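PDB 3CW3: absent in melanoma 1 protein from Homo sapiens, which may act as a suppressor of malignant melanoma through interactions with the cytoskeleton, this chain being one of its beta/gamma-crystallin domains. Local coordinates for residues D21-S26 against Q48-E52; G1-S7 against I34-R40. All coordinates share one frame; numbering follows the deposited sequence.

Overall arrangement
Strand 2-6 opens the chain, and contact 2 (1-7 with 34-40) brings strand 33-40 back beside it, closing the loop that makes up the first Greek key. Contact 1 (21-26 with 48-52) starts inside that loop, in the connection between strands 16-18 and 33-40, and ends beyond it, in the loop joining strands 42-46 and 55-58. The two closures therefore cross along the sequence instead of nesting. Contact 2 pairs neighbouring strands of the four-stranded sheet; contact 1 ties a loop of the first motif to a loop of the second at the surface. Their centres are 16 Å apart and their nearest atoms about 7 Å.

Contact 1 (D21-S26 against Q48-E52)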
loop_
_atom_site.group_PDB
_atom_site.type_symbol
_atom_site.label_atom_id
_atom_site.label_comp_id
_atom_site.label_asym_id
_atom_site.label_seq_id
_atom_site.Cartn_x
_atom_site.Cartn_y
_atom_site.Cartn_z
ATOM N N ASP A 21 -11.103 -7.828 3.160
ATOM C CA ASP A 21 -9.934 -7.939 4.026
ATOM C C ASP A 21 -8.980 -9.001 3.493
ATOM O O ASP A 21 -9.410 -10.067 3.051
ATOM C CB ASP A 21 -10.339 -8.374 5.438
ATOM C CG ASP A 21 -11.141 -7.327 6.169
ATOM O OD1 ASP A 21 -10.626 -6.208 6.352
ATOM O OD2 ASP A 21 -12.285 -7.630 6.567
ATOM N N ILE A 22 -7.687 -8.704 3.543
ATOM C CA ILE A 22 -6.670 -9.666 3.145
ATOM C C ILE A 22 -5.696 -9.663 4.327
ATOM O O ILE A 22 -4.944 -8.702 4.517
ATOM C CB ILE A 22 -5.935 -9.247 1.851
ATOM C CG1 ILE A 22 -6.928 -9.144 0.684
ATOM C CG2 ILE A 22 -4.856 -10.275 1.523
ATOM C CD1 ILE A 22 -7.518 -10.487 0.244
ATOM N N GLN A 23 -5.726 -10.727 5.127
ATOM C CA GLN A 23 -4.868 -10.834 6.308
ATOM C C GLN A 23 -3.391 -11.015 6.008
ATOM O O GLN A 23 -2.554 -10.833 6.884
ATOM C CB GLN A 23 -5.316 -11.990 7.203
ATOM C CG GLN A 23 -6.710 -11.845 7.763
ATOM C CD GLN A 23 -7.032 -12.928 8.771
ATOM O OE1 GLN A 23 -6.618 -14.081 8.611
ATOM N NE2 GLN A 23 -7.782 -12.568 9.812
ATOM N N ASP A 24 -3.066 -11.400 4.782
ATOM C CA ASP A 24 -1.666 -11.578 4.421
ATOM C C ASP A 24 -1.440 -11.325 2.936
ATOM O O ASP A 24 -1.808 -12.150 2.093
ATOM C CB ASP A 24 -1.195 -12.990 4.785
ATOM C CG ASP A 24 0.308 -13.156 4.640
ATOM O OD1 ASP A 24 0.940 -12.304 3.979
ATOM O OD2 ASP A 24 0.860 -14.142 5.180
ATOM N N CYS A 25 -0.839 -10.175 2.631
ATOM C CA CYS A 25 -0.524 -9.772 1.259
ATOM C C CYS A 25 0.989 -9.840 1.057
ATOM O O CYS A 25 1.494 -9.400 0.023
ATOM C CB CYS A 25 -0.929 -8.312 1.000
ATOM S SG CYS A 25 -2.585 -7.822 1.448
ATOM N N SER A 26 1.707 -10.375 2.038
ATOM C CA SER A 26 3.167 -10.415 1.960
ATOM C C SER A 26 3.774 -11.203 0.801
ATOM O O SER A 26 4.924 -10.968 0.435
ATOM C CB SER A 26 3.760 -10.913 3.286
ATOM O OG SER A 26 3.490 -12.285 3.500
ATOM N N GLN A 48 2.740 -5.389 8.177
ATOM C CA GLN A 48 2.838 -6.819 8.446
ATOM C C GLN A 48 1.506 -7.546 8.343
ATOM O O GLN A 48 0.446 -6.926 8.388
ATOM C CB GLN A 48 3.423 -7.037 9.843
ATOM C CG GLN A 48 4.674 -6.212 10.100
ATOM C CD GLN A 48 5.317 -6.523 11.432
ATOM O OE1 GLN A 48 4.656 -6.531 12.469
ATOM N NE2 GLN A 48 6.620 -6.776 11.412
ATOM N N PRO A 49 1.547 -8.882 8.193
ATOM C CA PRO A 49 0.321 -9.674 8.091
ATOM C C PRO A 49 -0.517 -9.551 9.360
ATOM O O PRO A 49 -0.018 -9.152 10.411
ATOM C CB PRO A 49 0.845 -11.095 7.886
ATOM C CG PRO A 49 2.131 -10.877 7.153
ATOM C CD PRO A 49 2.730 -9.715 7.921
ATOM N N ASN A 50 -1.795 -9.894 9.249
ATOM C CA ASN A 50 -2.716 -9.844 10.373
ATOM C C ASN A 50 -2.911 -8.452 10.969
ATOM O O ASN A 50 -3.140 -8.301 12.172
ATOM C CB ASN A 50 -2.265 -10.838 11.445
ATOM C CG ASN A 50 -2.235 -12.264 10.919
ATOM O OD1 ASN A 50 -3.235 -12.760 10.401
ATOM N ND2 ASN A 50 -1.090 -12.920 11.037
ATOM N N PHE A 51 -2.810 -7.443 10.110
ATOM C CA PHE A 51 -3.029 -6.057 10.494
ATOM C C PHE A 51 -2.169 -5.581 11.662
ATOM O O PHE A 51 -2.672 -5.029 12.640
ATOM C CB PHE A 51 -4.522 -5.883 10.797
ATOM C CG PHE A 51 -5.412 -6.630 9.831
ATOM C CD1 PHE A 51 -6.169 -7.722 10.256
ATOM C CD2 PHE A 51 -5.447 -6.277 8.485
ATOM C CE1 PHE A 51 -6.942 -8.454 9.355
ATOM C CE2 PHE A 51 -6.216 -6.998 7.574
ATOM C CZ PHE A 51 -6.966 -8.091 8.011
ATOM N N GLU A 52 -0.862 -5.785 11.538
ATOM C CA GLU A 52 0.091 -5.391 12.568
ATOM C C GLU A 52 1.175 -4.523 11.944
ATOM O O GLU A 52 1.279 -4.442 10.720
ATOM C CB GLU A 52 0.749 -6.631 13.183
ATOM C CG GLU A 52 -0.199 -7.589 13.882
ATOM C CD GLU A 52 -0.849 -6.971 15.102
ATOM O OE1 GLU A 52 -0.196 -6.140 15.768
ATOM O OE2 GLU A 52 -2.004 -7.327 15.407
#
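Gln23 and Asn50 join two surface loops belonging to successive Greek key motifs of this beta/gamma-crystallin domain. The backbone supplies the one hydrogen bond between 21-26 and 48-52: Asn50 N donates to Gln23 O at 2.7 Å, nearly straight with 173° at the hydrogen. The CA atoms of Gln23 and Asn50 are 4.7 Å apart.

Van der Waals contacts, several of them onto oxygen atoms, flank this bond. The Phe51 ring reaches toward 21-26 with its outer carbons: CE1 is 3.8 Å from Gln23 CG, while CE2 approaches Ile22 O and CZ approaches Asp21 CB. All three partners come obliquely, so the ring is wedged among them without stacking. Gln23 carries CG beside its own backbone N (chi1 -62°), which sets the start of its side chain against the ring; its amide plane is turned 66° from the ring plane. With Asn50 the contact is loose, the two amide planes being nearly perpendicular. Pro49 runs alongside Asp24, and its CG comes 3.7 Å from Asp24 OD1.

Outside the two loops, strand 91-95 braces both. Asp21 OD1 accepts from His94 N and forms a salt bridge with Arg93, and the Phe51 side chain also touches Arg93; Ser91 OG is hydrogen-bonded to Gln48 O and Phe51 N.

Polar bonds within 21-26 fix the carboxylate that Pro49 packs against. Asp24 OD1 accepts from Ser26 N, two residues on, making an Asx turn. The same oxygen takes a second bond through its syn lone pair, from Ser26 OG at 2.6 Å.

Contact 2 (G1-S7 against I34-R40); sequences GKVVIYS and ILIKVVR
Lys2 O is gripped by two successive amides: Val39 N donates at 2.9 Å with a bent angle of 138°, and Arg40 N adds a weak bond at 3.3 Å. With both residues facing Lys2, this is a classic beta bulge, which shifts the register by one. Lys2 N returns a bond to Arg40 O.

With CG between the backbone N and the carbonyl carbon (chi1 51°), the extended Arg40 chain runs across to Lys2 and lays one guanidinium face over Lys2 CB. The edge takes two waters in plane; one links Arg40 NE to Gly1 N, the other accepts from NH2.

Beyond the bulge, Val4 with Lys37 and Tyr6 with Leu35 form hydrogen-bonded pairs; Lys37 N meets Val4 O at 2.8 Å and 172°. Lys2, Val4, Tyr6, Leu35, Lys37 and Arg40 share one face. There Tyr6 CD1 is 3.9 Å from Leu35 CD2, while Lys37 NZ leads away to a salt bridge with Glu62. On the other face are Val3, Ile5, Ile36 and Val38. Ile5 CG1 presses tightly on Ile36 CD1 at 3.4 Å, and Trp43 touches Val3 and Val38. Strands 16-18 and 61-66 flank this antiparallel pair, completing the four-stranded sheet of a beta/gamma-crystallin Greek key domain.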
loop_
_atom_site.group_PDB
_atom_site.type_symbol
_atom_site.label_atom_id
_atom_site.label_comp_id
_atom_site.label_asym_id
_atom_site.label_seq_id
_atom_site.Cartn_x
_atom_site.Cartn_y
_atom_site.Cartn_z
ATOM N N GLY A 1 -16.550 -1.471 0.216
ATOM C CA GLY A 1 -15.614 -0.610 -0.550
ATOM C C GLY A 1 -14.824 -1.379 -1.590
ATOM O O GLY A 1 -15.037 -2.575 -1.793
ATOM N N LYS A 2 -13.915 -0.676 -2.257
ATOM C CA LYS A 2 -13.062 -1.272 -3.273
ATOM C C LYS A 2 -11.790 -0.452 -3.444
ATOM O O LYS A 2 -11.843 0.770 -3.586
ATOM C CB LYS A 2 -13.781 -1.355 -4.630
ATOM C CG LYS A 2 -12.877 -1.901 -5.742
ATOM C CD LYS A 2 -13.629 -2.273 -7.022
ATOM C CE LYS A 2 -13.971 -1.058 -7.870
ATOM N NZ LYS A 2 -14.658 -1.447 -9.143
ATOM N N VAL A 3 -10.648 -1.126 -3.406
ATOM C CA VAL A 3 -9.369 -0.457 -3.611
ATOM C C VAL A 3 -8.627 -1.273 -4.661
ATOM O O VAL A 3 -8.584 -2.502 -4.583
ATOM C CB VAL A 3 -8.523 -0.368 -2.301
ATOM C CG1 VAL A 3 -8.275 -1.747 -1.718
ATOM C CG2 VAL A 3 -7.195 0.318 -2.596
ATOM N N VAL A 4 -8.088 -0.597 -5.670
ATOM C CA VAL A 4 -7.358 -1.291 -6.720
ATOM C C VAL A 4 -5.907 -0.858 -6.673
ATOM O O VAL A 4 -5.600 0.302 -6.373
ATOM C CB VAL A 4 -7.944 -1.002 -8.133
ATOM C CG1 VAL A 4 -9.424 -1.367 -8.163
ATOM C CG2 VAL A 4 -7.745 0.455 -8.508
ATOM N N ILE A 5 -5.018 -1.799 -6.964
ATOM C CA ILE A 5 -3.594 -1.536 -6.937
ATOM C C ILE A 5 -2.949 -1.810 -8.287
ATOM O O ILE A 5 -2.995 -2.935 -8.794
ATOM C CB ILE A 5 -2.897 -2.419 -5.873
ATOM C CG1 ILE A 5 -3.487 -2.124 -4.492
ATOM C CG2 ILE A 5 -1.391 -2.189 -5.897
ATOM C CD1 ILE A 5 -2.993 -3.043 -3.396
ATOM N N TYR A 6 -2.364 -0.773 -8.873
ATOM C CA TYR A 6 -1.668 -0.925 -10.141
ATOM C C TYR A 6 -0.209 -1.177 -9.793
ATOM O O TYR A 6 0.501 -0.273 -9.351
ATOM C CB TYR A 6 -1.794 0.336 -10.990
ATOM C CG TYR A 6 -3.216 0.648 -11.380
ATOM C CD1 TYR A 6 -3.985 1.547 -10.640
ATOM C CD2 TYR A 6 -3.806 0.023 -12.475
ATOM C CE1 TYR A 6 -5.309 1.816 -10.987
ATOM C CE2 TYR A 6 -5.126 0.282 -12.827
ATOM C CZ TYR A 6 -5.870 1.176 -12.081
ATOM O OH TYR A 6 -7.176 1.426 -12.433
ATOM N N SER A 7 0.219 -2.420 -9.973
ATOM C CA SER A 7 1.584 -2.837 -9.671
ATOM C C SER A 7 2.599 -2.163 -10.582
ATOM O O SER A 7 3.642 -1.691 -10.129
ATOM C CB SER A 7 1.701 -4.354 -9.820
ATOM O OG SER A 7 0.610 -5.006 -9.189
ATOM N N ILE A 34 3.968 2.033 -6.911
ATOM C CA ILE A 34 2.651 1.522 -7.250
ATOM C C ILE A 34 1.608 2.602 -7.020
ATOM O O ILE A 34 1.824 3.547 -6.258
ATOM C CB ILE A 34 2.285 0.288 -6.390
ATOM C CG1 ILE A 34 2.273 0.673 -4.907
ATOM C CG2 ILE A 34 3.282 -0.840 -6.640
ATOM C CD1 ILE A 34 1.879 -0.461 -3.982
ATOM N N LEU A 35 0.478 2.467 -7.699
ATOM C CA LEU A 35 -0.605 3.420 -7.544
ATOM C C LEU A 35 -1.740 2.712 -6.817
ATOM O O LEU A 35 -2.274 1.718 -7.309
ATOM C CB LEU A 35 -1.087 3.912 -8.911
ATOM C CG LEU A 35 -2.233 4.927 -8.893
ATOM C CD1 LEU A 35 -1.773 6.216 -8.218
ATOM C CD2 LEU A 35 -2.690 5.199 -10.320
ATOM N N ILE A 36 -2.074 3.210 -5.632
ATOM C CA ILE A 36 -3.156 2.653 -4.835
ATOM C C ILE A 36 -4.346 3.566 -5.087
ATOM O O ILE A 36 -4.284 4.762 -4.801
ATOM C CB ILE A 36 -2.852 2.693 -3.319
ATOM C CG1 ILE A 36 -1.552 1.946 -3.001
ATOM C CG2 ILE A 36 -4.024 2.101 -2.549
ATOM C CD1 ILE A 36 -1.552 0.479 -3.379
ATOM N N LYS A 37 -5.423 3.009 -5.623
ATOM C CA LYS A 37 -6.603 3.804 -5.908
ATOM C C LYS A 37 -7.817 3.329 -5.123
ATOM O O LYS A 37 -8.421 2.303 -5.453
ATOM C CB LYS A 37 -6.911 3.766 -7.410
ATOM C CG LYS A 37 -8.117 4.606 -7.818
ATOM C CD LYS A 37 -8.328 4.583 -9.329
ATOM C CE LYS A 37 -9.565 5.377 -9.729
ATOM N NZ LYS A 37 -9.452 6.805 -9.328
ATOM N N VAL A 38 -8.164 4.061 -4.069
ATOM C CA VAL A 38 -9.342 3.707 -3.294
ATOM C C VAL A 38 -10.504 4.282 -4.094
ATOM O O VAL A 38 -10.674 5.500 -4.177
ATOM C CB VAL A 38 -9.320 4.328 -1.872
ATOM C CG1 VAL A 38 -10.673 4.131 -1.193
ATOM C CG2 VAL A 38 -8.231 3.671 -1.032
ATOM N N VAL A 39 -11.278 3.391 -4.702
ATOM C CA VAL A 39 -12.422 3.772 -5.517
ATOM C C VAL A 39 -13.588 4.185 -4.631
ATOM O O VAL A 39 -14.314 5.133 -4.934
ATOM C CB VAL A 39 -12.854 2.597 -6.418
ATOM C CG1 VAL A 39 -14.041 2.993 -7.254
ATOM C CG2 VAL A 39 -11.691 2.176 -7.307
ATOM N N ARG A 40 -13.769 3.456 -3.538
ATOM C CA ARG A 40 -14.826 3.759 -2.589
ATOM C C ARG A 40 -14.537 3.069 -1.266
ATOM O O ARG A 40 -13.845 2.043 -1.221
ATOM C CB ARG A 40 -16.190 3.320 -3.134
ATOM C CG ARG A 40 -16.237 1.892 -3.618
ATOM C CD ARG A 40 -17.632 1.503 -4.091
ATOM N NE ARG A 40 -17.660 0.103 -4.497
ATOM C CZ ARG A 40 -17.365 -0.333 -5.717
ATOM N NH1 ARG A 40 -17.030 0.524 -6.675
ATOM N NH2 ARG A 40 -17.374 -1.636 -5.968
HETATM O O HOH W 1 -18.212 -1.107 -2.133
HETATM O O HOH W 2 -17.753 -3.424 -3.709
#